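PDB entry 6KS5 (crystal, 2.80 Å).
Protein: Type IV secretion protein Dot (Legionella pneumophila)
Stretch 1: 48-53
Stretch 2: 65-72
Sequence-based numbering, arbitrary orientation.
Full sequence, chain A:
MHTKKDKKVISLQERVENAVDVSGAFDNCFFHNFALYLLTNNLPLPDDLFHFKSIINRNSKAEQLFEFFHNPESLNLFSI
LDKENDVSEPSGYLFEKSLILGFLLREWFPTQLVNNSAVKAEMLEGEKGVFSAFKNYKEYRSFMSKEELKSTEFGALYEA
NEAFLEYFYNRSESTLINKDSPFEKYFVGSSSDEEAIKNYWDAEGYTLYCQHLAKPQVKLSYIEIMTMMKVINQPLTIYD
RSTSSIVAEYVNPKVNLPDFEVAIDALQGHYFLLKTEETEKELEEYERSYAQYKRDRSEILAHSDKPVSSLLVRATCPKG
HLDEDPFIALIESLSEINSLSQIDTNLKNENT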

ATOM      1  N   ASP A  48      17.984  -0.871   5.814  1.00104.60           N
ATOM      2  CA  ASP A  48      17.221  -0.416   6.988  1.00102.05           C
ATOM      3  C   ASP A  48      15.735  -0.781   6.906  1.00100.73           C
ATOM      4  O   ASP A  48      14.890  -0.140   7.537  1.00 99.41           O
ATOM      5  CB  ASP A  48      17.420   1.090   7.250  1.00102.54           C
ATOM      6  CG  ASP A  48      16.616   1.995   6.312  1.00103.24           C
ATOM      7  OD1 ASP A  48      15.487   2.394   6.682  1.00101.78           O
ATOM      8  OD2 ASP A  48      17.139   2.358   5.233  1.00105.54           O
ATOM      9  N   LEU A  49      15.401  -1.844   6.164  1.00 98.34           N
ATOM     10  CA  LEU A  49      14.048  -2.392   6.221  1.00 96.28           C
ATOM     11  C   LEU A  49      13.795  -3.136   7.524  1.00 94.08           C
ATOM     12  O   LEU A  49      12.634  -3.396   7.864  1.00 92.08           O
ATOM     13  CB  LEU A  49      13.797  -3.326   5.030  1.00 96.59           C
ATOM     14  CG  LEU A  49      12.388  -3.908   4.842  1.00 95.63           C
ATOM     15  CD1 LEU A  49      11.517  -2.973   4.027  1.00 95.13           C
ATOM     16  CD2 LEU A  49      12.428  -5.299   4.204  1.00 96.69           C
ATOM     17  N   PHE A  50      14.854  -3.456   8.263  1.00 99.94           N
ATOM     18  CA  PHE A  50      14.768  -4.234   9.487  1.00 97.47           C
ATOM     19  C   PHE A  50      15.119  -3.426  10.729  1.00 95.15           C
ATOM     20  O   PHE A  50      15.139  -3.986  11.831  1.00 94.03           O
ATOM     21  CB  PHE A  50      15.688  -5.455   9.382  1.00 98.24           C
ATOM     22  CG  PHE A  50      15.244  -6.459   8.356  1.00 99.43           C
ATOM     23  CD1 PHE A  50      14.353  -7.464   8.694  1.00 98.49           C
ATOM     24  CD2 PHE A  50      15.710  -6.394   7.052  1.00102.01           C
ATOM     25  CE1 PHE A  50      13.939  -8.390   7.755  1.00100.26           C
ATOM     26  CE2 PHE A  50      15.297  -7.319   6.103  1.00103.79           C
ATOM     27  CZ  PHE A  50      14.409  -8.317   6.458  1.00102.57           C
ATOM     28  N   HIS A  51      15.398  -2.124  10.585  1.00 98.63           N
ATOM     29  CA  HIS A  51      15.798  -1.312  11.729  1.00 97.87           C
ATOM     30  C   HIS A  51      15.157   0.074  11.723  1.00 97.13           C
ATOM     31  O   HIS A  51      15.663   0.981  12.393  1.00 97.57           O
ATOM     32  CB  HIS A  51      17.325  -1.173  11.787  1.00108.20           C
ATOM     33  N   PHE A  52      14.060   0.266  10.997  1.00 91.41           N
ATOM     34  CA  PHE A  52      13.416   1.568  10.914  1.00 91.97           C
ATOM     35  C   PHE A  52      12.429   1.768  12.062  1.00 89.32           C
ATOM     36  O   PHE A  52      12.008   0.820  12.728  1.00 87.20           O
ATOM     37  CB  PHE A  52      12.701   1.729   9.568  1.00 94.15           C
ATOM     38  CG  PHE A  52      11.425   0.935   9.449  1.00 93.36           C
ATOM     39  CD1 PHE A  52      11.457  -0.419   9.152  1.00 93.08           C
ATOM     40  CD2 PHE A  52      10.195   1.549   9.620  1.00 92.85           C
ATOM     41  CE1 PHE A  52      10.286  -1.144   9.038  1.00 92.25           C
ATOM     42  CE2 PHE A  52       9.023   0.828   9.508  1.00 91.86           C
ATOM     43  CZ  PHE A  52       9.068  -0.520   9.219  1.00 91.21           C
ATOM     44  N   LYS A  53      12.070   3.035  12.288  1.00 89.92           N
ATOM     45  CA  LYS A  53      11.066   3.424  13.277  1.00 88.16           C
ATOM     46  C   LYS A  53       9.833   3.904  12.519  1.00 88.95           C
ATOM     47  O   LYS A  53       9.867   4.953  11.871  1.00 90.65           O
ATOM     48  CB  LYS A  53      11.603   4.509  14.210  1.00 95.30           C
ATOM     49  N   LEU A  65       7.596  -7.822  14.535  1.00 88.79           N
ATOM     50  CA  LEU A  65       8.343  -8.842  13.808  1.00 90.79           C
ATOM     51  C   LEU A  65       9.851  -8.645  13.886  1.00 91.21           C
ATOM     52  O   LEU A  65      10.597  -9.536  13.463  1.00 93.04           O
ATOM     53  CB  LEU A  65       7.913  -8.873  12.336  1.00 91.65           C
ATOM     54  CG  LEU A  65       6.509  -9.377  11.994  1.00 90.58           C
ATOM     55  CD1 LEU A  65       6.037  -8.775  10.683  1.00 91.90           C
ATOM     56  CD2 LEU A  65       6.472 -10.899  11.935  1.00 91.00           C
ATOM     57  N   PHE A  66      10.320  -7.511  14.412  1.00 94.90           N
ATOM     58  CA  PHE A  66      11.755  -7.256  14.474  1.00 95.83           C
ATOM     59  C   PHE A  66      12.473  -8.187  15.438  1.00 96.57           C
ATOM     60  O   PHE A  66      13.700  -8.311  15.362  1.00 97.80           O
ATOM     61  CB  PHE A  66      12.020  -5.804  14.874  1.00 94.67           C
ATOM     62  CG  PHE A  66      11.859  -4.826  13.747  1.00 95.24           C
ATOM     63  CD1 PHE A  66      11.968  -5.243  12.428  1.00 97.23           C
ATOM     64  CD2 PHE A  66      11.598  -3.491  14.004  1.00 94.74           C
ATOM     65  CE1 PHE A  66      11.818  -4.346  11.389  1.00 98.76           C
ATOM     66  CE2 PHE A  66      11.447  -2.586  12.967  1.00 95.98           C
ATOM     67  CZ  PHE A  66      11.559  -3.015  11.657  1.00 97.72           C
ATOM     68  N   GLU A  67      11.749  -8.836  16.347  1.00 99.52           N
ATOM     69  CA  GLU A  67      12.394  -9.749  17.281  1.00100.32           C
ATOM     70  C   GLU A  67      12.609 -11.141  16.700  1.00102.27           C
ATOM     71  O   GLU A  67      13.245 -11.973  17.356  1.00103.09           O
ATOM     72  CB  GLU A  67      11.584  -9.832  18.579  1.00 99.31           C
ATOM     73  CG  GLU A  67      10.267 -10.579  18.472  1.00 99.93           C
ATOM     74  CD  GLU A  67       9.692 -10.913  19.837  1.00 99.85           C
ATOM     75  OE1 GLU A  67       9.691 -12.107  20.211  1.00101.11           O
ATOM     76  OE2 GLU A  67       9.253  -9.975  20.542  1.00 98.56           O
ATOM     77  N   PHE A  68      12.108 -11.416  15.494  1.00 96.13           N
ATOM     78  CA  PHE A  68      12.384 -12.674  14.818  1.00 98.64           C
ATOM     79  C   PHE A  68      13.269 -12.524  13.592  1.00100.47           C
ATOM     80  O   PHE A  68      13.919 -13.497  13.197  1.00102.21           O
ATOM     81  CB  PHE A  68      11.074 -13.361  14.402  1.00 99.19           C
ATOM     82  CG  PHE A  68      10.035 -13.378  15.482  1.00 98.00           C
ATOM     83  CD1 PHE A  68      10.153 -14.237  16.561  1.00 98.30           C
ATOM     84  CD2 PHE A  68       8.940 -12.531  15.420  1.00 96.60           C
ATOM     85  CE1 PHE A  68       9.199 -14.252  17.558  1.00 97.09           C
ATOM     86  CE2 PHE A  68       7.983 -12.543  16.413  1.00 95.41           C
ATOM     87  CZ  PHE A  68       8.112 -13.402  17.484  1.00 95.50           C
ATOM     88  N   PHE A  69      13.314 -11.339  12.988  1.00 97.87           N
ATOM     89  CA  PHE A  69      14.137 -11.083  11.816  1.00 99.61           C
ATOM     90  C   PHE A  69      14.978  -9.843  12.074  1.00 99.39           C
ATOM     91  O   PHE A  69      14.446  -8.796  12.454  1.00 97.82           O
ATOM     92  CB  PHE A  69      13.280 -10.886  10.557  1.00 99.75           C
ATOM     93  CG  PHE A  69      12.267 -11.978  10.329  1.00100.23           C
ATOM     94  CD1 PHE A  69      12.642 -13.174   9.741  1.00102.33           C
ATOM     95  CD2 PHE A  69      10.940 -11.801  10.688  1.00 98.89           C
ATOM     96  CE1 PHE A  69      11.716 -14.175   9.524  1.00103.06           C
ATOM     97  CE2 PHE A  69      10.011 -12.802  10.474  1.00 99.82           C
ATOM     98  CZ  PHE A  69      10.402 -13.991   9.893  1.00101.94           C
ATOM     99  N   HIS A  70      16.287  -9.963  11.872  1.00100.32           N
ATOM    100  CA  HIS A  70      17.190  -8.824  11.982  1.00100.97           C
ATOM    101  C   HIS A  70      18.054  -8.615  10.751  1.00102.78           C
ATOM    102  O   HIS A  70      18.515  -7.487  10.530  1.00102.69           O
ATOM    103  CB  HIS A  70      18.102  -8.978  13.209  1.00109.95           C
ATOM    104  N   ASN A  71      18.276  -9.645   9.943  1.00103.36           N
ATOM    105  CA  ASN A  71      19.043  -9.595   8.712  1.00105.74           C
ATOM    106  C   ASN A  71      18.222 -10.204   7.589  1.00105.68           C
ATOM    107  O   ASN A  71      17.384 -11.081   7.832  1.00105.33           O
ATOM    108  CB  ASN A  71      20.372 -10.353   8.855  1.00116.57           C
ATOM    109  N   PRO A  72      18.423  -9.745   6.343  1.00105.42           N
ATOM    110  CA  PRO A  72      17.742 -10.317   5.173  1.00106.57           C
ATOM    111  C   PRO A  72      18.007 -11.816   5.005  1.00108.12           C
ATOM    112  O   PRO A  72      17.157 -12.640   5.357  1.00107.65           O
ATOM    113  CB  PRO A  72      18.339  -9.530   4.001  1.00107.01           C
ATOM    114  CG  PRO A  72      18.784  -8.243   4.600  1.00106.29           C
ATOM    115  CD  PRO A  72      19.258  -8.586   5.982  1.00105.51           C
TER

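The apolar centre of this contact is built from aromatic rings, with Phe50 and Phe66 contributing most of the covered surface: 133 Å² of Phe50 and 95 Å² of Phe66 lie against the other stretch, out of 346 Å² buried on both sides together. The two residues do not meet mainly ring to ring. The nearest approach between their side chains, from Phe50 CB to Phe66 CE1, is 4.5 Å, whereas Phe50 O comes within 3.4 Å of Phe66 CE1 and lies over one face of that ring. Where these two residues meet, the closest approach is thus from the Phe50 carbonyl to the Phe66 ring.

The clearest ring-to-ring interaction is between Phe66 and Phe52. Their centroids are 5.5 Å apart and their planes meet at 89°, so the pair is edge-to-face with an offset, the edge of Phe66 being directed toward the face of Phe52. The closest side-chain atoms, Phe52 CE1 and Phe66 CZ, are 3.5 Å apart. In both residues the CA-to-CB bond points sideways, yet the end of the side chain comes nearer to the opposing stretch; chi1 is 74° (p) in Phe52 and -79° (m) in Phe66. Near-perpendicular planes allow this close approach without face-to-face overlap.

The Phe50 ring makes a second apolar group. Its CA-to-CB bond also runs sideways, and with chi1 at -67° (m) the ring reaches Phe69 and Pro72. Phe50 CE1 lies 3.8 Å from Phe69 CB, while Phe50 CE2 lies 3.9 Å from Pro72 CG, so one aromatic ring touches two residues three positions apart in sequence. Phe69 directs its CA-to-CB bond toward the first stretch, but the end of its side chain leads away; the contact is accordingly made through CB rather than through the ring.

Farther out, carbonyl oxygens line the aromatic surfaces. Around Phe66, two such atoms sit at the ring edge near its plane: Phe52 O, 3.5 Å from Phe66 CE2, and Leu49 O, 3.7 Å from Phe66 CE1. An edge position places an oxygen near the slightly positive C-H rim of an aromatic ring, an arrangement that is electrostatically favourable but weak. Around Phe50, Asn71 O lies over one face at 4.3 Å from Phe50 CZ, and His70 O approaches Phe50 CB at 3.7 Å.

The polar side chains of His51, His70 and Asn71 cannot be assessed beyond CB, where their models end, but the CA-to-CB bonds of all three point away from the opposing stretch. The closest CA pair across the stretches is Phe50 with His70, 5.8 Å between their CA atoms. No hydrogen bond crosses the contact among the modelled atoms. The second stretch does have internal backbone bonds, however: Leu65 O accepts from Phe68 N at 3.2 Å and from Phe69 N at 3.3 Å, tying together the segment that carries Phe66. Across the interface, the modelled geometry is thus one of aromatic and carbonyl packing.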